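Regulatory Subunit of Protein Kinase A (cAMP-dependent) from Euglena gracilis (Euglena gracilis, PDB 6RSX) probably serves as the regulatory subunit of a cAMP-dependent protein kinase, binding cAMP in two cyclic nucleotide-binding domains to relay the second-messenger signal. Local coordinates at residues Q278-M281 against Q282-S285; V250-E253 against G254-C258. All coordinates share one frame; numbering follows the deposited sequence.

Contact 1. Residues Q278-M281 against Q282-S285; sequences QRNM and QNYS. With CMP (adenosine-3',5'-cyclic-monophosphate), chain C.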
loop_
_atom_site.group_PDB
_atom_site.type_symbol
_atom_site.label_atom_id
_atom_site.label_comp_id
_atom_site.label_asym_id
_atom_site.label_seq_id
_atom_site.Cartn_x
_atom_site.Cartn_y
_atom_site.Cartn_z
ATOM N N GLN A 278 13.832 11.503 5.883
ATOM C CA GLN A 278 14.503 12.269 6.937
ATOM C C GLN A 278 15.677 13.074 6.384
ATOM O O GLN A 278 15.809 14.271 6.675
ATOM C CB GLN A 278 14.969 11.328 8.050
ATOM C CG GLN A 278 13.835 10.722 8.849
ATOM C CD GLN A 278 14.285 9.579 9.743
ATOM O OE1 GLN A 278 15.243 8.865 9.437
ATOM N NE2 GLN A 278 13.591 9.400 10.854
ATOM N N ARG A 279 16.552 12.430 5.600
ATOM C CA ARG A 279 17.664 13.142 4.975
ATOM C C ARG A 279 17.162 14.327 4.161
ATOM O O ARG A 279 17.702 15.440 4.253
ATOM C CB ARG A 279 18.475 12.194 4.081
ATOM C CG ARG A 279 19.602 11.438 4.780
ATOM C CD ARG A 279 20.469 10.649 3.792
ATOM N NE ARG A 279 19.737 9.538 3.184
ATOM C CZ ARG A 279 19.606 8.332 3.733
ATOM N NH1 ARG A 279 20.167 8.062 4.906
ATOM N NH2 ARG A 279 18.909 7.392 3.112
ATOM N N ASN A 280 16.121 14.112 3.361
ATOM C CA ASN A 280 15.669 15.178 2.483
ATOM C C ASN A 280 15.228 16.424 3.240
ATOM O O ASN A 280 15.223 17.515 2.661
ATOM C CB ASN A 280 14.525 14.698 1.622
ATOM C CG ASN A 280 14.042 15.753 0.696
ATOM O OD1 ASN A 280 14.737 16.108 -0.261
ATOM N ND2 ASN A 280 12.840 16.282 0.963
ATOM N N MET A 281 14.804 16.290 4.496
ATOM C CA MET A 281 14.390 17.475 5.243
ATOM C C MET A 281 15.551 18.443 5.480
ATOM O O MET A 281 15.312 19.608 5.819
ATOM C CB MET A 281 13.764 17.064 6.570
ATOM C CG MET A 281 12.460 16.267 6.391
ATOM S SD MET A 281 11.891 15.724 8.018
ATOM C CE MET A 281 10.303 14.993 7.618
ATOM N N GLN A 282 16.792 17.989 5.297
ATOM C CA GLN A 282 17.931 18.905 5.345
ATOM C C GLN A 282 17.763 20.049 4.359
ATOM O O GLN A 282 18.230 21.168 4.616
ATOM C CB GLN A 282 19.234 18.157 5.045
ATOM C CG GLN A 282 19.648 17.160 6.108
ATOM C CD GLN A 282 20.645 16.136 5.578
ATOM O OE1 GLN A 282 21.201 16.300 4.485
ATOM N NE2 GLN A 282 20.868 15.070 6.346
ATOM N N ASN A 283 17.108 19.799 3.227
ATOM C CA ASN A 283 16.928 20.837 2.220
ATOM C C ASN A 283 15.911 21.889 2.634
ATOM O O ASN A 283 15.760 22.886 1.920
ATOM C CB ASN A 283 16.499 20.218 0.882
ATOM C CG ASN A 283 17.509 19.211 0.347
ATOM O OD1 ASN A 283 18.680 19.531 0.122
ATOM N ND2 ASN A 283 17.055 17.977 0.150
ATOM N N TYR A 284 15.206 21.694 3.751
ATOM C CA TYR A 284 14.159 22.627 4.126
ATOM C C TYR A 284 14.678 23.792 4.958
ATOM O O TYR A 284 13.964 24.786 5.101
ATOM C CB TYR A 284 13.053 21.937 4.918
ATOM C CG TYR A 284 12.298 20.856 4.142
ATOM C CD1 TYR A 284 12.385 20.773 2.753
ATOM C CD2 TYR A 284 11.497 19.939 4.813
ATOM C CE1 TYR A 284 11.695 19.787 2.039
ATOM C CE2 TYR A 284 10.798 18.935 4.103
ATOM C CZ TYR A 284 10.902 18.881 2.720
ATOM O OH TYR A 284 10.227 17.883 2.024
ATOM N N SER A 285 15.876 23.686 5.529
ATOM C CA SER A 285 16.401 24.797 6.325
ATOM C C SER A 285 17.927 24.785 6.320
ATOM O O SER A 285 18.552 23.723 6.242
ATOM C CB SER A 285 15.874 24.749 7.770
ATOM O OG SER A 285 16.051 23.465 8.363
HETATM P P CMP C . 4.046 19.072 4.997
HETATM O O1P CMP C . 3.170 17.747 5.393
HETATM O O2P CMP C . 4.397 19.980 6.109
HETATM O "O5'" CMP C . 3.156 19.941 3.999
HETATM C "C5'" CMP C . 3.795 20.900 3.148
HETATM C "C4'" CMP C . 5.015 20.250 2.553
HETATM O "O4'" CMP C . 5.838 21.099 1.735
HETATM C "C3'" CMP C . 6.021 19.671 3.512
HETATM O "O3'" CMP C . 5.498 18.597 4.290
HETATM C "C2'" CMP C . 7.152 19.291 2.570
HETATM O "O2'" CMP C . 6.834 18.028 1.952
HETATM C "C1'" CMP C . 7.028 20.385 1.482
HETATM N N9 CMP C . 8.179 21.291 1.409
HETATM C C8 CMP C . 8.906 21.509 0.308
HETATM N N7 CMP C . 9.854 22.387 0.619
HETATM C C5 CMP C . 9.678 22.723 1.909
HETATM C C6 CMP C . 10.383 23.593 2.702
HETATM N N6 CMP C . 11.525 24.412 2.414
HETATM N N1 CMP C . 10.049 23.759 3.968
HETATM C C2 CMP C . 8.989 23.070 4.469
HETATM N N3 CMP C . 8.284 22.188 3.683
HETATM C C4 CMP C . 8.645 22.051 2.407
#

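Contact 2. Residues V250-E253 against G254-C258; sequences VVSE and GVSHC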
loop_
_atom_site.group_PDB
_atom_site.type_symbol
_atom_site.label_atom_id
_atom_site.label_comp_id
_atom_site.label_asym_id
_atom_site.label_seq_id
_atom_site.Cartn_x
_atom_site.Cartn_y
_atom_site.Cartn_z
ATOM N N VAL A 250 1.089 23.622 -0.856
ATOM C CA VAL A 250 1.624 23.129 -2.115
ATOM C C VAL A 250 0.529 23.269 -3.163
ATOM O O VAL A 250 -0.591 22.765 -2.975
ATOM C CB VAL A 250 2.133 21.684 -1.975
ATOM C CG1 VAL A 250 2.761 21.195 -3.292
ATOM C CG2 VAL A 250 3.118 21.591 -0.815
ATOM N N VAL A 251 0.849 23.950 -4.267
ATOM C CA VAL A 251 -0.139 24.340 -5.263
ATOM C C VAL A 251 0.388 24.018 -6.662
ATOM O O VAL A 251 1.554 24.280 -6.982
ATOM C CB VAL A 251 -0.491 25.841 -5.113
ATOM C CG1 VAL A 251 0.742 26.681 -5.350
ATOM C CG2 VAL A 251 -1.613 26.239 -6.036
ATOM N N SER A 252 -0.462 23.413 -7.487
ATOM C CA SER A 252 -0.032 23.032 -8.822
ATOM C C SER A 252 0.214 24.278 -9.667
ATOM O O SER A 252 -0.495 25.283 -9.553
ATOM C CB SER A 252 -1.083 22.124 -9.480
ATOM O OG SER A 252 -0.578 21.559 -10.685
ATOM N N GLU A 253 1.257 24.222 -10.491
ATOM C CA GLU A 253 1.591 25.281 -11.440
ATOM C C GLU A 253 1.422 24.645 -12.812
ATOM O O GLU A 253 2.255 23.837 -13.239
ATOM C CB GLU A 253 3.006 25.814 -11.206
ATOM C CG GLU A 253 3.433 26.908 -12.178
ATOM C CD GLU A 253 3.106 28.314 -11.678
ATOM O OE1 GLU A 253 1.920 28.603 -11.380
ATOM O OE2 GLU A 253 4.044 29.131 -11.575
ATOM N N GLY A 254 0.333 24.985 -13.484
ATOM C CA GLY A 254 -0.064 24.215 -14.639
ATOM C C GLY A 254 -0.651 22.898 -14.180
ATOM O O GLY A 254 -0.899 22.685 -12.997
ATOM N N VAL A 255 -0.871 22.002 -15.146
ATOM C CA VAL A 255 -1.427 20.685 -14.857
ATOM C C VAL A 255 -0.321 19.775 -14.341
ATOM O O VAL A 255 0.792 19.744 -14.886
ATOM C CB VAL A 255 -2.098 20.097 -16.105
ATOM C CG1 VAL A 255 -2.509 18.648 -15.851
ATOM C CG2 VAL A 255 -3.300 20.948 -16.477
ATOM N N SER A 256 -0.618 19.041 -13.277
ATOM C CA SER A 256 0.335 18.122 -12.680
ATOM C C SER A 256 -0.342 16.781 -12.470
ATOM O O SER A 256 -1.534 16.719 -12.148
ATOM C CB SER A 256 0.856 18.640 -11.341
ATOM O OG SER A 256 1.628 19.799 -11.557
ATOM N N HIS A 257 0.434 15.712 -12.632
ATOM C CA HIS A 257 -0.036 14.359 -12.349
ATOM C C HIS A 257 0.796 13.760 -11.236
ATOM O O HIS A 257 2.034 13.766 -11.296
ATOM C CB HIS A 257 0.024 13.474 -13.584
ATOM C CG HIS A 257 -0.823 13.982 -14.691
ATOM N ND1 HIS A 257 -0.326 14.789 -15.688
ATOM C CD2 HIS A 257 -2.143 13.825 -14.946
ATOM C CE1 HIS A 257 -1.304 15.097 -16.522
ATOM N NE2 HIS A 257 -2.414 14.520 -16.097
ATOM N N CYS A 258 0.113 13.279 -10.210
ATOM C CA CYS A 258 0.758 12.754 -9.028
ATOM C C CYS A 258 0.217 11.366 -8.732
ATOM O O CYS A 258 -0.749 10.892 -9.343
ATOM C CB CYS A 258 0.522 13.661 -7.821
ATOM S SG CYS A 258 1.306 15.297 -8.018
HETATM O O HOH W 1 2.702 21.582 -14.822
#

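Contact 1. Residues Q278-M281 against Q282-S285
The phenol ring of Tyr284 lies between the chain at the end of helix 274-280 and the adenine of bound cAMP. Met281 CA sits over one face, 4.1 Å from the centroid of the Tyr284 ring in a CH-pi contact, with Asn280 O over the same face, 4.2 Å above the plane; the opposite face receives the purine, CMP C5 standing 3.4 Å above the Tyr284 plane. Base and phenol are nearly parallel, consistent with the aromatic cap over the base in the second cAMP domain of PKA regulatory subunits. At the ring's margin Met281 CG passes 3.9 Å from Tyr284 CE2, while the Met281 side chain continues onto helix 237-242. The Asn280 amide stands almost perpendicular to the ring (88°), but Asn280 ND2 is badly angled for a bond to the hydroxyl, whose polar partner is Glu237. Because Tyr284 CG lies anti to the carbonyl carbon (chi1 -63°), the ring turns back alongside the last turn of helix and presents its other face to the base. With the ring cut back to an alanine here, the adenine is likely to lose its aromatic cover and Glu237 its phenol partner.

Successive i to i+3 bonds carry the chain to this point, as expected for a helix running into a 3-10 turn: Gln282 N reaches Arg279 O at 2.9 Å, and Tyr284 N likewise meets Met281 O. Arg279 starts out beside Gln282, then bends away to its salt bridge with Glu275. Asn280 O takes the backbone N of Asn283 at 3.0 Å and, weakly, that residue's amide as well. The same Asn283 ND2 leans to Asn280 OD1 at 3.0 Å, a second weak bond, the two amide planes being 62° apart.

Contact 2. Residues V250-E253 against G254-C258
In the beta-sandwich of this cyclic nucleotide-binding domain, a cupin-type fold, the tight bend from Ser252 to Ser256 carries the chain from one sheet, through strand 249-252, to the other, through strand 256-262. Two serine hydroxyls bridge the bend. Ser252 OG, turned anti to its own N (chi1 -170°), points into the bend and donates to Gly254 O at 2.6 Å, approaching fairly straight at a C=O...O angle of 156° and tilted 23° from the carbonyl plane. The same oxygen accepts from Ser256 OG at 3.0 Å. A relay of two bonds thus runs from Ser256 through Ser252 to Gly254 O, and it gives both buried hydroxyls partners. Ser256 OG is engaged further by the backbone N of Lys212.

Gly254 takes a positive phi, where a CB would come into collision with the carbonyl oxygen of Glu253. Its N-H is held by Asp191. A water donates to Glu253 O at 2.8 Å and to Val255 O at 2.7 Å, bridging the two carbonyls.

Before the turn, Val250 makes backbone bonds to Val195 and Val196, and Ser252 to Lys192 and Glu193, while Val251 pairs with Lys214 of strand 213-219; beyond it, Cys258 packs on Cys187 and Phe189 of strand 185-189, with Met213 touching Val250, Ser256 and Cys258.

In the fold
Contacts 1 and 2 follow one another along the chain, and both belong to the second cAMP site, contact 2 through Val250 alone. Their centres are about 22 Å apart and their nearest atoms about 9 Å apart, so they do not touch; the nucleotide lies between the elements they belong to. Contact 2 shapes the beta-sandwich wall, with Val250 CG2 coming 3.8 Å from CMP O4', although the Ser252 side chain at the bend is about 13 Å from the ligand. Contact 1 covers the base from the 3-10 turn that follows helix 274-280. Hydrogen bonds to the nucleotide come from Gly236, Glu237, Ser239, Asn227 and Val247.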